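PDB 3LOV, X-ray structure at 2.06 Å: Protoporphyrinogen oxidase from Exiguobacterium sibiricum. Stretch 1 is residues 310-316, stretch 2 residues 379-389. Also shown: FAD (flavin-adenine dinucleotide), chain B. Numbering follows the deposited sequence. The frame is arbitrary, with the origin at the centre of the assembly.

Stretch 1 310-316: TATVTMI
Stretch 2 379-389: VLQQAVLQDLE

What forms the apolar centre of the contact? Selenomethionine Met-315 does, with the largest covered area of any residue here. Its chi1 m and chi2 t carry SE to the helix, 4.0 Å from Val-384 CG1 and 3.6 Å from Leu-388 CD1; chi3 t places CE. Val-384 is t; Leu-388 is m, t. The CA atoms of Met-315 and Leu-385 lie 9.1 Å apart, and both side chains fill the gap. Leu-385, with chi1 at -98° and chi2 t, starts sideways but brings its end nearer; its CG lies an implausibly short 2.9 Å from Met-315 CE in the model.

How does the packing continue along the strand? Val-313, in the t rotamer, places CG2 3.9 Å from both Leu-380 CG and Val-384 CG2, between successive helical turns. Toward the strand's N-terminal end, Ala-311 CB meets Leu-380 CD2 at 3.8 Å, with Leu-380 in t, p. All these residues except Leu-385 are buried, and their apolar side chains suit an interface that no hydrogen bond crosses.

What backbone frame sets this pattern? Residues 310-316 are an extended strand, phi about -98 to -130° and psi 110 to 142°, so Ala-311, Val-313 and Met-315 point toward the helix while Thr-312 and Thr-314 point away. Residues 379-389 are helical, near -62/-45°, with i+4 to i backbone hydrogen bonds. The axes approach to 9.7 Å, their N-to-C directions 64° apart; Val-313 CA and Gln-381 CA lie 7.1 Å apart.

Where does the polar edge begin? At Gln-381, sideways and t, t with chi3 -10°, whose backbone O is 4.2 Å from Met-315 CE and accepts from Leu-385 N at 2.8 Å. The stretches together bury 321 Å². On the exposed helix surface, Gln-386 NE2 donates to Gln-382 OE1 at 3.0 Å.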

# COMPACT_ATOMS: atom_id res chain seq x y z
N THR A 310 -2.62 4.33 -10.28
CA THR A 310 -2.58 2.92 -10.60
C THR A 310 -3.95 2.51 -11.12
O THR A 310 -4.97 2.97 -10.60
CB THR A 310 -2.24 2.04 -9.34
OG1 THR A 310 -1.03 2.50 -8.72
CG2 THR A 310 -2.10 0.54 -9.72
N ALA A 311 -3.98 1.68 -12.16
CA ALA A 311 -5.18 0.90 -12.52
C ALA A 311 -4.97 -0.60 -12.24
O ALA A 311 -3.87 -1.14 -12.45
CB ALA A 311 -5.54 1.09 -13.98
N THR A 312 -6.02 -1.26 -11.76
CA THR A 312 -6.03 -2.71 -11.75
C THR A 312 -6.98 -3.17 -12.85
O THR A 312 -8.08 -2.61 -13.04
CB THR A 312 -6.41 -3.30 -10.37
OG1 THR A 312 -7.74 -2.91 -10.02
CG2 THR A 312 -5.41 -2.82 -9.27
N VAL A 313 -6.54 -4.17 -13.61
CA VAL A 313 -7.31 -4.67 -14.74
C VAL A 313 -7.39 -6.18 -14.51
O VAL A 313 -6.39 -6.87 -14.54
CB VAL A 313 -6.68 -4.30 -16.10
CG1 VAL A 313 -7.56 -4.84 -17.28
CG2 VAL A 313 -6.48 -2.78 -16.19
N THR A 314 -8.59 -6.66 -14.18
CA THR A 314 -8.80 -8.04 -13.81
C THR A 314 -9.52 -8.70 -14.96
O THR A 314 -10.49 -8.17 -15.45
CB THR A 314 -9.64 -8.18 -12.52
OG1 THR A 314 -8.86 -7.77 -11.39
CG2 THR A 314 -10.07 -9.64 -12.35
N MSE A 315 -8.99 -9.84 -15.41
CA MSE A 315 -9.59 -10.61 -16.51
C MSE A 315 -10.02 -11.99 -16.02
O MSE A 315 -9.19 -12.74 -15.50
CB MSE A 315 -8.58 -10.78 -17.63
CG MSE A 315 -8.34 -9.52 -18.41
SE MSE A 315 -6.58 -9.47 -19.18
CE MSE A 315 -7.16 -8.26 -20.54
N ILE A 316 -11.32 -12.28 -16.19
CA ILE A 316 -11.93 -13.53 -15.77
C ILE A 316 -12.01 -14.41 -17.01
O ILE A 316 -12.60 -14.03 -18.00
CB ILE A 316 -13.36 -13.33 -15.20
CG1 ILE A 316 -13.32 -12.68 -13.80
CG2 ILE A 316 -14.11 -14.70 -15.14
CD1 ILE A 316 -14.63 -12.01 -13.37
N VAL A 379 -8.43 1.42 -24.43
CA VAL A 379 -6.97 1.55 -24.58
C VAL A 379 -6.18 0.85 -23.45
O VAL A 379 -5.17 0.19 -23.70
CB VAL A 379 -6.57 3.03 -24.69
CG1 VAL A 379 -5.09 3.18 -24.62
CG2 VAL A 379 -7.07 3.62 -26.00
N LEU A 380 -6.65 0.99 -22.22
CA LEU A 380 -6.06 0.31 -21.05
C LEU A 380 -6.19 -1.22 -21.18
O LEU A 380 -5.24 -1.97 -21.00
CB LEU A 380 -6.77 0.79 -19.80
CG LEU A 380 -6.28 0.44 -18.41
CD1 LEU A 380 -4.74 0.65 -18.27
CD2 LEU A 380 -7.04 1.32 -17.42
N GLN A 381 -7.38 -1.67 -21.52
CA GLN A 381 -7.61 -3.08 -21.70
C GLN A 381 -6.76 -3.68 -22.81
O GLN A 381 -6.16 -4.75 -22.65
CB GLN A 381 -9.07 -3.29 -22.04
CG GLN A 381 -9.39 -4.72 -22.35
CD GLN A 381 -10.84 -5.00 -22.17
OE1 GLN A 381 -11.57 -4.16 -21.63
NE2 GLN A 381 -11.28 -6.17 -22.62
N GLN A 382 -6.68 -2.98 -23.94
CA GLN A 382 -5.92 -3.46 -25.08
C GLN A 382 -4.42 -3.58 -24.74
O GLN A 382 -3.79 -4.59 -25.05
CB GLN A 382 -6.19 -2.57 -26.32
CG GLN A 382 -5.45 -2.98 -27.61
CD GLN A 382 -5.64 -4.45 -27.97
OE1 GLN A 382 -4.69 -5.11 -28.38
NE2 GLN A 382 -6.85 -4.96 -27.80
N ALA A 383 -3.86 -2.58 -24.06
CA ALA A 383 -2.47 -2.62 -23.64
C ALA A 383 -2.21 -3.82 -22.71
O ALA A 383 -1.25 -4.56 -22.89
CB ALA A 383 -2.09 -1.32 -22.93
N VAL A 384 -3.08 -4.00 -21.71
CA VAL A 384 -2.94 -5.13 -20.78
C VAL A 384 -3.03 -6.46 -21.54
O VAL A 384 -2.24 -7.39 -21.30
CB VAL A 384 -3.97 -5.06 -19.60
CG1 VAL A 384 -4.01 -6.39 -18.79
CG2 VAL A 384 -3.64 -3.94 -18.65
N LEU A 385 -3.99 -6.57 -22.46
CA LEU A 385 -4.18 -7.81 -23.23
C LEU A 385 -2.97 -8.14 -24.09
O LEU A 385 -2.50 -9.28 -24.08
CB LEU A 385 -5.43 -7.78 -24.09
CG LEU A 385 -6.57 -8.50 -23.37
CD1 LEU A 385 -7.97 -7.96 -23.74
CD2 LEU A 385 -6.42 -10.01 -23.57
N GLN A 386 -2.48 -7.15 -24.82
CA GLN A 386 -1.28 -7.35 -25.62
C GLN A 386 -0.10 -7.85 -24.78
O GLN A 386 0.67 -8.71 -25.22
CB GLN A 386 -0.85 -6.06 -26.29
CG GLN A 386 -1.83 -5.54 -27.30
CD GLN A 386 -1.27 -4.37 -28.10
OE1 GLN A 386 -0.05 -4.16 -28.14
NE2 GLN A 386 -2.16 -3.62 -28.76
N ASP A 387 0.08 -7.26 -23.61
CA ASP A 387 1.20 -7.65 -22.76
C ASP A 387 1.03 -9.10 -22.43
O ASP A 387 1.94 -9.89 -22.63
CB ASP A 387 1.27 -6.81 -21.47
CG ASP A 387 1.86 -5.42 -21.69
OD1 ASP A 387 2.36 -5.16 -22.79
OD2 ASP A 387 1.85 -4.58 -20.75
N LEU A 388 -0.14 -9.48 -21.93
CA LEU A 388 -0.33 -10.83 -21.45
C LEU A 388 -0.23 -11.87 -22.58
O LEU A 388 0.38 -12.93 -22.43
CB LEU A 388 -1.66 -10.96 -20.71
CG LEU A 388 -1.68 -10.35 -19.30
CD1 LEU A 388 -3.09 -10.40 -18.69
CD2 LEU A 388 -0.65 -11.06 -18.37
N GLU A 389 -0.81 -11.55 -23.73
CA GLU A 389 -0.74 -12.47 -24.85
C GLU A 389 0.71 -12.72 -25.25
O GLU A 389 1.07 -13.80 -25.67
CB GLU A 389 -1.57 -11.95 -26.03
CG GLU A 389 -3.07 -11.94 -25.75
CD GLU A 389 -3.93 -11.74 -26.99
OE1 GLU A 389 -3.48 -11.05 -27.94
OE2 GLU A 389 -5.06 -12.28 -26.99
PA FAD B . -8.68 6.56 0.90
O1A FAD B . -9.01 5.11 0.78
O2A FAD B . -8.13 7.27 -0.29
O5B FAD B . -9.99 7.34 1.37
C5B FAD B . -10.12 8.73 1.29
C4B FAD B . -11.61 9.06 1.43
O4B FAD B . -11.81 10.47 1.57
C3B FAD B . -12.39 8.57 0.23
O3B FAD B . -13.57 7.88 0.61
C2B FAD B . -12.67 9.88 -0.49
O2B FAD B . -13.85 9.86 -1.21
C1B FAD B . -12.78 10.87 0.65
N9A FAD B . -12.57 12.28 0.29
C8A FAD B . -11.73 12.87 -0.63
N7A FAD B . -11.88 14.22 -0.60
C5A FAD B . -12.83 14.50 0.35
C6A FAD B . -13.39 15.68 0.84
N6A FAD B . -12.99 16.87 0.40
N1A FAD B . -14.36 15.62 1.83
C2A FAD B . -14.75 14.41 2.36
N3A FAD B . -14.17 13.24 1.89
C4A FAD B . -13.26 13.29 0.90
N1 FAD B . -2.50 -1.51 1.37
C2 FAD B . -2.36 -2.76 1.92
O2 FAD B . -2.24 -2.91 3.14
N3 FAD B . -2.34 -3.86 1.10
C4 FAD B . -2.43 -3.76 -0.25
O4 FAD B . -2.43 -4.78 -0.91
C4X FAD B . -2.53 -2.51 -0.83
N5 FAD B . -2.66 -2.40 -2.20
C5X FAD B . -2.79 -1.13 -2.76
C6 FAD B . -2.88 -0.98 -4.15
C7 FAD B . -3.01 0.29 -4.72
C7M FAD B . -3.12 0.44 -6.21
C8 FAD B . -3.07 1.44 -3.90
C8M FAD B . -3.19 2.84 -4.48
C9 FAD B . -2.99 1.31 -2.52
C9A FAD B . -2.84 0.03 -1.93
N10 FAD B . -2.75 -0.10 -0.54
C10 FAD B . -2.59 -1.38 0.01
C1' FAD B . -2.78 1.07 0.41
C2' FAD B . -4.22 1.25 0.94
O2' FAD B . -5.04 1.56 -0.13
C3' FAD B . -4.35 2.37 1.99
O3' FAD B . -3.77 1.84 3.18
C4' FAD B . -5.80 2.80 2.34
O4' FAD B . -6.78 2.55 1.35
C5' FAD B . -5.88 4.29 2.61
O5' FAD B . -7.17 4.59 3.07
P FAD B . -7.50 6.08 3.49
O1P FAD B . -6.35 6.75 4.19
O2P FAD B . -8.84 6.23 4.16
O3P FAD B . -7.61 6.86 2.06